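Urocanate hydratase (Paenibacillus sp. Soil724D2, PDB 7NED) catalyses the hydration of thiourocanate, using NAD+ as cofactor, in the bacterial breakdown of ergothioneine. Local coordinates at residues 3-8 / 27-33; 170-174 / 199-203; 22-26 / 58-63. One frame throughout, in Å; residues are numbered along the deposited sequence.

Interaction 1: residues 3-8 / 27-33; sequences RITAAR and ENVLENG. With EDO (1,2-ethanediol), chain D.
Residues 3-8 form an irregular, extended strip (phi/psi -70°/137° at I4, -134°/154° at T5, -67°/140° at A6) that runs against the last turns of helix 17-31, opposite to it in direction: A6 CA lies 4.6 Å from E27 CA, and T5 CA 4.9 Å from E31 CA. E27 (m, t) faces A6 and A7. Its CB packs 3.4 Å from A6 CA, and its OE1 accepts A7 N at 3.1 Å, while OE2 is salt-bridged to R13. N28 adds only a light touch, its CB 4.2 Å from A6 CB; its OD1 accepts the backbone N of L396. One turn on from E27, L30 (m, t) points at the strip and its CD1 meets I4 CD1 at 4.1 Å, next to Y55 of helix 52-64. E31, with chi1 and chi2 both t, reaches back along the strip to form a two-pronged salt bridge with R8 (NH1 to OE1 2.9 Å, NH2 to OE2 3.0 Å); E31 OE1 also accepts A6 N at 2.9 Å. R8 NH1 donates as well to A6 O at 2.7 Å. E31 O, at the helix end, receives R3 NH2 at 2.8 Å. N32 leaves helical geometry. At G33 a 1,2-ethanediol, probably from the crystallisation liquor, bridges the segments: its O2 donates to G33 O at 3.0 Å and accepts R3 NH1 at 2.7 Å, though a close approach in the model makes the place of NH1 less sure. Two glutamates thus read backbone amides of this strip of the urocanase N-terminal domain, which joins the helix largely through polar and charged groups, the R8-E31 pair foremost, with I4, L30 and A6 as the apolar part.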
ATOM      1  N   ARG A   3      26.554  12.349  20.479  1.00 30.41           N
ATOM      2  CA  ARG A   3      25.263  12.369  19.804  1.00 29.18           C
ATOM      3  C   ARG A   3      25.446  12.584  18.308  1.00 28.70           C
ATOM      4  O   ARG A   3      26.306  13.359  17.879  1.00 24.88           O
ATOM      5  CB  ARG A   3      24.400  13.478  20.405  1.00 33.12           C
ATOM      6  CG  ARG A   3      22.922  13.251  20.278  1.00 34.93           C
ATOM      7  CD  ARG A   3      22.160  13.823  21.475  1.00 34.05           C
ATOM      8  NE  ARG A   3      20.740  13.554  21.295  1.00 29.90           N
ATOM      9  CZ  ARG A   3      20.010  14.176  20.380  1.00 29.41           C
ATOM     10  NH1 ARG A   3      18.722  13.879  20.225  1.00 29.55           N
ATOM     11  NH2 ARG A   3      20.582  15.076  19.601  1.00 27.01           N
ATOM     12  N   ILE A   4      24.638  11.883  17.502  1.00 26.13           N
ATOM     13  CA  ILE A   4      24.723  12.055  16.060  1.00 23.00           C
ATOM     14  C   ILE A   4      24.191  13.426  15.700  1.00 23.86           C
ATOM     15  O   ILE A   4      23.146  13.863  16.212  1.00 21.16           O
ATOM     16  CB  ILE A   4      23.929  10.961  15.330  1.00 24.17           C
ATOM     17  CG1 ILE A   4      24.658   9.617  15.436  1.00 28.46           C
ATOM     18  CG2 ILE A   4      23.710  11.356  13.882  1.00 21.24           C
ATOM     19  CD1 ILE A   4      23.720   8.411  15.301  1.00 25.55           C
ATOM     20  N   THR A   5      24.895  14.105  14.810  1.00 21.49           N
ATOM     21  CA  THR A   5      24.429  15.374  14.265  1.00 22.83           C
ATOM     22  C   THR A   5      24.611  15.353  12.759  1.00 21.88           C
ATOM     23  O   THR A   5      25.469  14.632  12.227  1.00 20.96           O
ATOM     24  CB  THR A   5      25.206  16.575  14.848  1.00 22.22           C
ATOM     25  OG1 THR A   5      26.606  16.382  14.594  1.00 24.38           O
ATOM     26  CG2 THR A   5      24.945  16.711  16.346  1.00 22.98           C
ATOM     27  N   ALA A   6      23.787  16.133  12.069  1.00 17.50           N
ATOM     28  CA  ALA A   6      23.954  16.266  10.634  1.00 18.09           C
ATOM     29  C   ALA A   6      25.251  16.990  10.311  1.00 20.42           C
ATOM     30  O   ALA A   6      25.613  17.990  10.955  1.00 18.58           O
ATOM     31  CB  ALA A   6      22.770  17.033  10.026  1.00 19.16           C
ATOM     32  N   ALA A   7      25.928  16.507   9.272  1.00 20.60           N
ATOM     33  CA  ALA A   7      27.049  17.241   8.717  1.00 19.91           C
ATOM     34  C   ALA A   7      26.609  18.644   8.316  1.00 20.33           C
ATOM     35  O   ALA A   7      25.551  18.833   7.720  1.00 22.05           O
ATOM     36  CB  ALA A   7      27.626  16.494   7.505  1.00 21.60           C
ATOM     37  N   ARG A   8      27.426  19.630   8.661  1.00 20.76           N
ATOM     38  CA  ARG A   8      27.266  21.011   8.230  1.00 22.57           C
ATOM     39  C   ARG A   8      28.319  21.328   7.186  1.00 24.93           C
ATOM     40  O   ARG A   8      29.386  20.704   7.164  1.00 23.36           O
ATOM     41  CB  ARG A   8      27.468  21.988   9.392  1.00 22.64           C
ATOM     42  CG  ARG A   8      26.214  22.451  10.049  1.00 30.06           C
ATOM     43  CD  ARG A   8      25.534  21.306  10.670  1.00 23.48           C
ATOM     44  NE  ARG A   8      24.515  21.776  11.597  1.00 24.72           N
ATOM     45  CZ  ARG A   8      23.766  20.978  12.347  1.00 22.82           C
ATOM     46  NH1 ARG A   8      23.931  19.670  12.280  1.00 18.36           N
ATOM     47  NH2 ARG A   8      22.897  21.500  13.211  1.00 24.26           N
ATOM     48  N   GLU A  27      20.630  12.051   9.329  1.00 16.54           N
ATOM     49  CA  GLU A  27      21.333  12.529  10.504  1.00 17.60           C
ATOM     50  C   GLU A  27      20.485  13.536  11.255  1.00 16.84           C
ATOM     51  O   GLU A  27      20.452  13.542  12.497  1.00 17.31           O
ATOM     52  CB  GLU A  27      22.655  13.151  10.085  1.00 17.94           C
ATOM     53  CG  GLU A  27      23.620  12.127   9.535  1.00 17.57           C
ATOM     54  CD  GLU A  27      24.829  12.758   8.903  1.00 19.52           C
ATOM     55  OE1 GLU A  27      24.740  13.856   8.335  1.00 19.95           O
ATOM     56  OE2 GLU A  27      25.907  12.145   8.994  1.00 25.77           O
ATOM     57  N   ASN A  28      19.795  14.402  10.506  1.00 17.71           N
ATOM     58  CA  ASN A  28      19.038  15.499  11.101  1.00 16.95           C
ATOM     59  C   ASN A  28      17.841  15.001  11.916  1.00 19.79           C
ATOM     60  O   ASN A  28      17.518  15.588  12.955  1.00 18.74           O
ATOM     61  CB  ASN A  28      18.574  16.460  10.002  1.00 16.37           C
ATOM     62  CG  ASN A  28      17.967  17.734  10.564  1.00 18.63           C
ATOM     63  OD1 ASN A  28      18.571  18.382  11.436  1.00 18.02           O
ATOM     64  ND2 ASN A  28      16.772  18.112  10.065  1.00 15.83           N
ATOM     65  N   VAL A  29      17.139  13.946  11.463  1.00 16.46           N
ATOM     66  CA  VAL A  29      16.025  13.479  12.290  1.00 16.45           C
ATOM     67  C   VAL A  29      16.562  12.822  13.557  1.00 16.05           C
ATOM     68  O   VAL A  29      15.877  12.807  14.587  1.00 17.09           O
ATOM     69  CB  VAL A  29      15.059  12.525  11.545  1.00 16.65           C
ATOM     70  CG1 VAL A  29      14.512  13.174  10.271  1.00 13.82           C
ATOM     71  CG2 VAL A  29      15.720  11.185  11.231  1.00 15.12           C
ATOM     72  N   LEU A  30      17.765  12.235  13.505  1.00 17.54           N
ATOM     73  CA  LEU A  30      18.344  11.687  14.730  1.00 18.69           C
ATOM     74  C   LEU A  30      18.833  12.818  15.638  1.00 20.17           C
ATOM     75  O   LEU A  30      18.629  12.786  16.861  1.00 19.32           O
ATOM     76  CB  LEU A  30      19.475  10.701  14.390  1.00 19.58           C
ATOM     77  CG  LEU A  30      19.008   9.368  13.770  1.00 17.96           C
ATOM     78  CD1 LEU A  30      20.176   8.533  13.221  1.00 25.28           C
ATOM     79  CD2 LEU A  30      18.214   8.547  14.755  1.00 19.47           C
ATOM     80  N   GLU A  31      19.403  13.864  15.042  1.00 17.07           N
ATOM     81  CA  GLU A  31      19.826  15.016  15.828  1.00 19.52           C
ATOM     82  C   GLU A  31      18.648  15.642  16.568  1.00 21.74           C
ATOM     83  O   GLU A  31      18.776  16.036  17.738  1.00 20.91           O
ATOM     84  CB  GLU A  31      20.508  16.045  14.922  1.00 18.89           C
ATOM     85  CG  GLU A  31      20.941  17.344  15.667  1.00 21.34           C
ATOM     86  CD  GLU A  31      21.778  18.275  14.797  1.00 22.11           C
ATOM     87  OE1 GLU A  31      22.143  17.884  13.651  1.00 22.26           O
ATOM     88  OE2 GLU A  31      22.065  19.409  15.251  1.00 22.53           O
ATOM     89  N   ASN A  32      17.497  15.770  15.901  1.00 17.79           N
ATOM     90  CA  ASN A  32      16.312  16.313  16.540  1.00 20.86           C
ATOM     91  C   ASN A  32      15.472  15.255  17.229  1.00 18.65           C
ATOM     92  O   ASN A  32      14.347  15.552  17.633  1.00 21.06           O
ATOM     93  CB  ASN A  32      15.458  17.074  15.526  1.00 21.38           C
ATOM     94  CG  ASN A  32      16.125  18.368  15.088  1.00 24.57           C
ATOM     95  OD1 ASN A  32      16.821  18.988  15.876  1.00 28.85           O
ATOM     96  ND2 ASN A  32      15.965  18.736  13.822  1.00 21.74           N
ATOM     97  N   GLY A  33      15.984  14.049  17.377  1.00 18.17           N
ATOM     98  CA  GLY A  33      15.164  12.968  17.863  1.00 20.07           C
ATOM     99  C   GLY A  33      14.983  13.042  19.360  1.00 24.83           C
ATOM    100  O   GLY A  33      15.858  13.509  20.090  1.00 21.89           O
TER
HETATM  101  C1  EDO D 703      19.280  10.973  23.380  1.00 27.01           C
HETATM  102  O1  EDO D 703      19.198   9.609  23.076  1.00 30.62           O
HETATM  103  C2  EDO D 703      19.024  11.788  22.148  1.00 32.96           C
HETATM  104  O2  EDO D 703      17.650  11.968  21.868  1.00 33.95           O

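Interaction 2: residues 170-174 / 199-203; sequences GAQPL and TNYLQ
The start of helix 172-178 and the loop ahead of strand 204-206 fit together around one aromatic ring. Register pairs L174 with Y201 (CA-CA 5.3 Å) and P173 with L202 (5.8 Å). N200, with positive phi (65/25), ends helix 190-198 in a Schellman motif, and the chain then brings Y201 round with chi1 near -93° and chi2 near 75°. Its ring slots into the hollow made by G170, A171 and L174. G170 O approaches CD2 of Y201 at 3.1 Å, and A171 CA lies 3.8 Å from Y201 CE2. L174 (t, p) closes the hollow from over one ring face, its CD2 4.1 Å from the Y201 centroid and 17° off the normal, a CH-pi contact. Both pieces belong to the Rossmann-like domain: helix 172-178 is the crossover between parallel strands 159-163 and 182-187, and the glycine-rich turn before it passes close to NAD. Beside the ring, P173 is the second bump. Its CB presses 3.3 Å from Y201 O and 3.8 Å from CD1 of L202 (t, p), which also touches V193 and R196 of helix 190-198. No direct hydrogen bond crosses the seam; instead a water donates to Y201 O (3.1 Å) and, weakly, to P173 O (3.3 Å).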
ATOM      1  N   GLY A 170       5.416  19.513  21.917  1.00 16.31           N
ATOM      2  CA  GLY A 170       6.191  20.666  22.325  1.00 19.75           C
ATOM      3  C   GLY A 170       5.930  21.915  21.498  1.00 19.39           C
ATOM      4  O   GLY A 170       6.277  23.017  21.937  1.00 18.79           O
ATOM      5  N   ALA A 171       5.325  21.776  20.304  1.00 15.90           N
ATOM      6  CA  ALA A 171       4.983  22.950  19.507  1.00 18.00           C
ATOM      7  C   ALA A 171       3.766  23.689  20.047  1.00 15.91           C
ATOM      8  O   ALA A 171       3.521  24.841  19.662  1.00 16.39           O
ATOM      9  CB  ALA A 171       4.706  22.548  18.057  1.00 15.63           C
ATOM     10  N   GLN A 172       2.972  23.043  20.882  1.00 16.45           N
ATOM     11  CA  GLN A 172       1.686  23.626  21.243  1.00 14.13           C
ATOM     12  C   GLN A 172       1.837  24.932  22.018  1.00 17.21           C
ATOM     13  O   GLN A 172       1.077  25.873  21.738  1.00 16.57           O
ATOM     14  CB  GLN A 172       0.879  22.602  22.052  1.00 13.79           C
ATOM     15  CG  GLN A 172       0.459  21.371  21.300  1.00 16.54           C
ATOM     16  CD  GLN A 172      -0.216  20.395  22.225  1.00 18.67           C
ATOM     17  OE1 GLN A 172      -1.439  20.223  22.189  1.00 16.82           O
ATOM     18  NE2 GLN A 172       0.570  19.814  23.139  1.00 17.59           N
ATOM     19  N   PRO A 173       2.738  25.058  22.986  1.00 15.78           N
ATOM     20  CA  PRO A 173       2.798  26.333  23.721  1.00 18.63           C
ATOM     21  C   PRO A 173       3.127  27.503  22.819  1.00 18.11           C
ATOM     22  O   PRO A 173       2.570  28.596  22.996  1.00 18.06           O
ATOM     23  CB  PRO A 173       3.893  26.090  24.787  1.00 17.68           C
ATOM     24  CG  PRO A 173       4.612  24.863  24.336  1.00 18.27           C
ATOM     25  CD  PRO A 173       3.627  24.041  23.567  1.00 16.29           C
ATOM     26  N   LEU A 174       4.021  27.308  21.843  1.00 17.67           N
ATOM     27  CA  LEU A 174       4.344  28.402  20.944  1.00 17.53           C
ATOM     28  C   LEU A 174       3.211  28.670  19.959  1.00 17.06           C
ATOM     29  O   LEU A 174       2.904  29.826  19.662  1.00 17.65           O
ATOM     30  CB  LEU A 174       5.636  28.112  20.215  1.00 18.72           C
ATOM     31  CG  LEU A 174       6.289  29.274  19.510  1.00 23.87           C
ATOM     32  CD1 LEU A 174       6.465  30.547  20.435  1.00 21.50           C
ATOM     33  CD2 LEU A 174       7.636  28.786  19.009  1.00 24.12           C
ATOM     34  N   THR A 199      14.457  25.787  25.108  1.00 32.34           N
ATOM     35  CA  THR A 199      14.451  26.144  23.695  1.00 32.02           C
ATOM     36  C   THR A 199      13.485  27.270  23.403  1.00 32.76           C
ATOM     37  O   THR A 199      13.300  27.630  22.230  1.00 31.46           O
ATOM     38  CB  THR A 199      14.098  24.917  22.828  1.00 31.56           C
ATOM     39  OG1 THR A 199      12.747  24.505  23.091  1.00 29.22           O
ATOM     40  CG2 THR A 199      15.020  23.799  23.172  1.00 35.25           C
ATOM     41  N   ASN A 200      12.837  27.803  24.435  1.00 32.85           N
ATOM     42  CA  ASN A 200      11.907  28.917  24.309  1.00 30.65           C
ATOM     43  C   ASN A 200      10.675  28.589  23.499  1.00 31.87           C
ATOM     44  O   ASN A 200      10.024  29.491  22.953  1.00 32.24           O
ATOM     45  CB  ASN A 200      12.611  30.146  23.747  1.00 33.65           C
ATOM     46  CG  ASN A 200      13.310  30.890  24.828  1.00 29.47           C
ATOM     47  OD1 ASN A 200      12.661  31.390  25.744  1.00 26.96           O
ATOM     48  ND2 ASN A 200      14.628  30.886  24.798  1.00 32.20           N
ATOM     49  N   TYR A 201      10.308  27.311  23.447  1.00 28.16           N
ATOM     50  CA  TYR A 201       8.962  26.982  23.029  1.00 28.23           C
ATOM     51  C   TYR A 201       7.968  27.245  24.140  1.00 29.85           C
ATOM     52  O   TYR A 201       6.771  27.465  23.868  1.00 26.32           O
ATOM     53  CB  TYR A 201       8.894  25.523  22.607  1.00 29.33           C
ATOM     54  CG  TYR A 201       9.117  25.320  21.155  1.00 30.07           C
ATOM     55  CD1 TYR A 201      10.392  25.423  20.586  1.00 29.20           C
ATOM     56  CD2 TYR A 201       8.030  25.054  20.320  1.00 28.71           C
ATOM     57  CE1 TYR A 201      10.577  25.203  19.188  1.00 28.72           C
ATOM     58  CE2 TYR A 201       8.194  24.883  18.960  1.00 27.63           C
ATOM     59  CZ  TYR A 201       9.469  24.953  18.400  1.00 28.58           C
ATOM     60  OH  TYR A 201       9.584  24.756  17.043  1.00 29.83           O
ATOM     61  N   LEU A 202       8.470  27.299  25.373  1.00 26.89           N
ATOM     62  CA  LEU A 202       7.682  27.398  26.579  1.00 23.07           C
ATOM     63  C   LEU A 202       8.138  28.620  27.381  1.00 23.48           C
ATOM     64  O   LEU A 202       9.338  28.863  27.519  1.00 22.42           O
ATOM     65  CB  LEU A 202       7.842  26.123  27.386  1.00 23.63           C
ATOM     66  CG  LEU A 202       6.968  26.066  28.625  1.00 22.05           C
ATOM     67  CD1 LEU A 202       5.531  26.191  28.204  1.00 19.02           C
ATOM     68  CD2 LEU A 202       7.212  24.737  29.376  1.00 17.13           C
ATOM     69  N   GLN A 203       7.184  29.367  27.929  1.00 19.20           N
ATOM     70  CA  GLN A 203       7.561  30.594  28.643  1.00 20.55           C
ATOM     71  C   GLN A 203       7.792  30.360  30.126  1.00 24.43           C
ATOM     72  O   GLN A 203       8.748  30.909  30.696  1.00 24.56           O
ATOM     73  CB  GLN A 203       6.481  31.657  28.469  1.00 20.17           C
ATOM     74  CG  GLN A 203       6.578  32.379  27.129  1.00 27.79           C
ATOM     75  CD  GLN A 203       5.387  33.284  26.864  1.00 25.24           C
ATOM     76  OE1 GLN A 203       4.497  33.412  27.710  1.00 23.09           O
ATOM     77  NE2 GLN A 203       5.364  33.923  25.680  1.00 28.05           N
TER
HETATM   78  O   HOH W   1       5.279  30.118  24.115  1.00 19.36           O

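Interaction 3: residues 22-26 / 58-63; sequences LLRML and IVRTLK
L23 (t, p) reaches across to helix 52-64 and overlaps three residues of it: its CD1 touches V59 CG2 at 3.8 Å, its CD2 lies 4.1 Å from K63 CE, and its CB stands 4.0 Å from L62 CD1. Both segments are helical throughout and run nearly antiparallel, 158° between their N-to-C directions (signed crossing angle -158°), with axes 10.4 Å apart at closest approach. The tightest backbone register is L23 with L62, whose CA atoms are 6.5 Å apart. L62 (m, t) answers L23 by pushing CD1 to within 3.8 Å of L23 CA, and its CD2 comes 4.3 Å from L22 CB. One turn further along, L26 (t, p) spreads its CD2 over I58 CG2 (3.8 Å) and V59 CG2 (4.0 Å). The contacts across the interface are apolar, with no hydrogen bond; K63 joins through its CE at the margin. Helix 52-64 also meets the second subunit, where R60 packs on K544 of that chain. This is antiparallel helix-on-helix packing laid against one mixed beta-sheet, met at strands 77-83 (I58 on P78), 91-95 (L22 and L62 on I91) and 490-498 (L22 on T495).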
ATOM      1  N   LEU A  22      19.928  13.344   1.381  1.00 15.87           N
ATOM      2  CA  LEU A  22      19.211  12.312   2.106  1.00 15.52           C
ATOM      3  C   LEU A  22      20.002  11.856   3.322  1.00 16.02           C
ATOM      4  O   LEU A  22      19.411  11.577   4.368  1.00 15.40           O
ATOM      5  CB  LEU A  22      18.895  11.117   1.190  1.00 15.21           C
ATOM      6  CG  LEU A  22      18.094  11.519  -0.057  1.00 18.94           C
ATOM      7  CD1 LEU A  22      17.804  10.288  -0.964  1.00 15.78           C
ATOM      8  CD2 LEU A  22      16.782  12.262   0.321  1.00 17.66           C
ATOM      9  N   LEU A  23      21.326  11.719   3.184  1.00 13.99           N
ATOM     10  CA  LEU A  23      22.151  11.317   4.331  1.00 17.92           C
ATOM     11  C   LEU A  23      22.045  12.348   5.450  1.00 16.30           C
ATOM     12  O   LEU A  23      21.867  12.002   6.628  1.00 15.36           O
ATOM     13  CB  LEU A  23      23.623  11.153   3.908  1.00 15.67           C
ATOM     14  CG  LEU A  23      24.607  10.850   5.057  1.00 18.95           C
ATOM     15  CD1 LEU A  23      24.188   9.539   5.782  1.00 15.43           C
ATOM     16  CD2 LEU A  23      26.020  10.757   4.524  1.00 18.56           C
ATOM     17  N   ARG A  24      22.108  13.619   5.097  1.00 18.25           N
ATOM     18  CA  ARG A  24      21.997  14.646   6.134  1.00 17.49           C
ATOM     19  C   ARG A  24      20.609  14.701   6.740  1.00 17.32           C
ATOM     20  O   ARG A  24      20.462  15.055   7.912  1.00 16.71           O
ATOM     21  CB  ARG A  24      22.381  16.002   5.562  1.00 14.13           C
ATOM     22  CG  ARG A  24      23.857  16.045   5.246  1.00 16.26           C
ATOM     23  CD  ARG A  24      24.298  17.447   4.838  1.00 17.94           C
ATOM     24  NE  ARG A  24      25.708  17.413   4.440  1.00 20.11           N
ATOM     25  CZ  ARG A  24      26.478  18.498   4.331  1.00 21.98           C
ATOM     26  NH1 ARG A  24      25.981  19.724   4.581  1.00 19.30           N
ATOM     27  NH2 ARG A  24      27.743  18.357   3.972  1.00 20.70           N
ATOM     28  N   MET A  25      19.563  14.412   5.953  1.00 14.93           N
ATOM     29  CA  MET A  25      18.232  14.388   6.547  1.00 15.41           C
ATOM     30  C   MET A  25      18.103  13.236   7.539  1.00 15.69           C
ATOM     31  O   MET A  25      17.455  13.362   8.595  1.00 13.96           O
ATOM     32  CB  MET A  25      17.199  14.281   5.419  1.00 15.65           C
ATOM     33  CG  MET A  25      17.079  15.560   4.661  1.00 20.15           C
ATOM     34  SD  MET A  25      15.813  15.376   3.443  1.00 28.33           S
ATOM     35  CE  MET A  25      14.298  15.812   4.346  1.00 20.02           C
ATOM     36  N   LEU A  26      18.703  12.097   7.212  1.00 13.80           N
ATOM     37  CA  LEU A  26      18.754  11.001   8.179  1.00 15.82           C
ATOM     38  C   LEU A  26      19.454  11.441   9.465  1.00 19.07           C
ATOM     39  O   LEU A  26      18.937  11.251  10.577  1.00 15.46           O
ATOM     40  CB  LEU A  26      19.449   9.779   7.554  1.00 15.05           C
ATOM     41  CG  LEU A  26      19.842   8.646   8.492  1.00 15.23           C
ATOM     42  CD1 LEU A  26      18.643   8.084   9.269  1.00 15.94           C
ATOM     43  CD2 LEU A  26      20.550   7.532   7.737  1.00 17.01           C
ATOM     44  N   ILE A  58      22.662   1.713   5.803  1.00 17.37           N
ATOM     45  CA  ILE A  58      22.081   2.820   5.037  1.00 17.35           C
ATOM     46  C   ILE A  58      23.120   3.914   4.802  1.00 18.75           C
ATOM     47  O   ILE A  58      23.263   4.426   3.684  1.00 18.50           O
ATOM     48  CB  ILE A  58      20.833   3.372   5.756  1.00 17.96           C
ATOM     49  CG1 ILE A  58      19.693   2.345   5.728  1.00 16.23           C
ATOM     50  CG2 ILE A  58      20.390   4.719   5.153  1.00 15.08           C
ATOM     51  CD1 ILE A  58      18.525   2.723   6.652  1.00 16.42           C
ATOM     52  N   VAL A  59      23.848   4.310   5.854  1.00 16.16           N
ATOM     53  CA  VAL A  59      24.849   5.356   5.697  1.00 15.69           C
ATOM     54  C   VAL A  59      25.904   4.948   4.676  1.00 19.04           C
ATOM     55  O   VAL A  59      26.227   5.718   3.759  1.00 18.24           O
ATOM     56  CB  VAL A  59      25.467   5.721   7.060  1.00 18.05           C
ATOM     57  CG1 VAL A  59      26.670   6.661   6.868  1.00 18.17           C
ATOM     58  CG2 VAL A  59      24.417   6.412   7.913  1.00 16.10           C
ATOM     59  N   ARG A  60      26.461   3.735   4.814  1.00 18.17           N
ATOM     60  CA  ARG A  60      27.437   3.255   3.826  1.00 20.44           C
ATOM     61  C   ARG A  60      26.856   3.296   2.418  1.00 21.38           C
ATOM     62  O   ARG A  60      27.499   3.775   1.471  1.00 19.56           O
ATOM     63  CB  ARG A  60      27.894   1.829   4.152  1.00 23.46           C
ATOM     64  CG  ARG A  60      28.833   1.728   5.335  1.00 33.18           C
ATOM     65  CD  ARG A  60      29.429   0.313   5.450  1.00 32.81           C
ATOM     66  NE  ARG A  60      28.399  -0.690   5.678  1.00 31.56           N
ATOM     67  CZ  ARG A  60      27.959  -1.071   6.880  1.00 30.82           C
ATOM     68  NH1 ARG A  60      28.472  -0.548   8.002  1.00 31.07           N
ATOM     69  NH2 ARG A  60      27.022  -2.007   6.950  1.00 29.93           N
ATOM     70  N   THR A  61      25.640   2.780   2.259  1.00 16.84           N
ATOM     71  CA  THR A  61      25.048   2.724   0.926  1.00 20.01           C
ATOM     72  C   THR A  61      24.887   4.112   0.316  1.00 18.41           C
ATOM     73  O   THR A  61      25.174   4.309  -0.867  1.00 18.95           O
ATOM     74  CB  THR A  61      23.699   2.023   0.977  1.00 20.33           C
ATOM     75  OG1 THR A  61      23.865   0.704   1.513  1.00 18.63           O
ATOM     76  CG2 THR A  61      23.117   1.922  -0.454  1.00 18.73           C
ATOM     77  N   LEU A  62      24.405   5.088   1.101  1.00 17.01           N
ATOM     78  CA  LEU A  62      24.197   6.424   0.557  1.00 15.87           C
ATOM     79  C   LEU A  62      25.502   7.073   0.125  1.00 19.48           C
ATOM     80  O   LEU A  62      25.501   7.875  -0.809  1.00 18.38           O
ATOM     81  CB  LEU A  62      23.506   7.346   1.585  1.00 19.22           C
ATOM     82  CG  LEU A  62      21.989   7.177   1.690  1.00 19.75           C
ATOM     83  CD1 LEU A  62      21.460   7.908   2.910  1.00 20.20           C
ATOM     84  CD2 LEU A  62      21.369   7.712   0.432  1.00 17.85           C
ATOM     85  N   LYS A  63      26.586   6.791   0.827  1.00 19.51           N
ATOM     86  CA  LYS A  63      27.869   7.388   0.464  1.00 20.06           C
ATOM     87  C   LYS A  63      28.394   6.886  -0.893  1.00 22.63           C
ATOM     88  O   LYS A  63      29.117   7.559  -1.502  1.00 22.85           O
ATOM     89  CB  LYS A  63      28.905   7.214   1.547  1.00 18.84           C
ATOM     90  CG  LYS A  63      28.615   7.987   2.806  1.00 17.32           C
ATOM     91  CD  LYS A  63      29.548   7.600   3.933  1.00 22.22           C
ATOM     92  CE  LYS A  63      29.264   8.292   5.222  1.00 23.80           C
ATOM     93  NZ  LYS A  63      30.057   7.787   6.359  1.00 24.99           N
TER

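In the fold
Helix 17-31 is common to interactions 1 and 3, whose centres lie 12 Å apart: interaction 3 uses its middle to pack on helix 52-64, interaction 1 its C-terminal end to meet residues 3-8. They touch at R24, whose NH1 lies 3.3 Å from A7 O. Interaction 2, in the Rossmann-like domain, is separate, its centre 21 Å from that of interaction 1 and 31 Å from that of interaction 3. The ligands nevertheless lie near interactions 1 and 2: the side-chain positions of G33 and G170 are about 9 Å and 6 Å from NAD, while the side chains of N28 and A171 are about 10 and 9 Å from urocanate. In the more remote interaction 3, the side chain of L26 is about 14 Å from the bound urocanate.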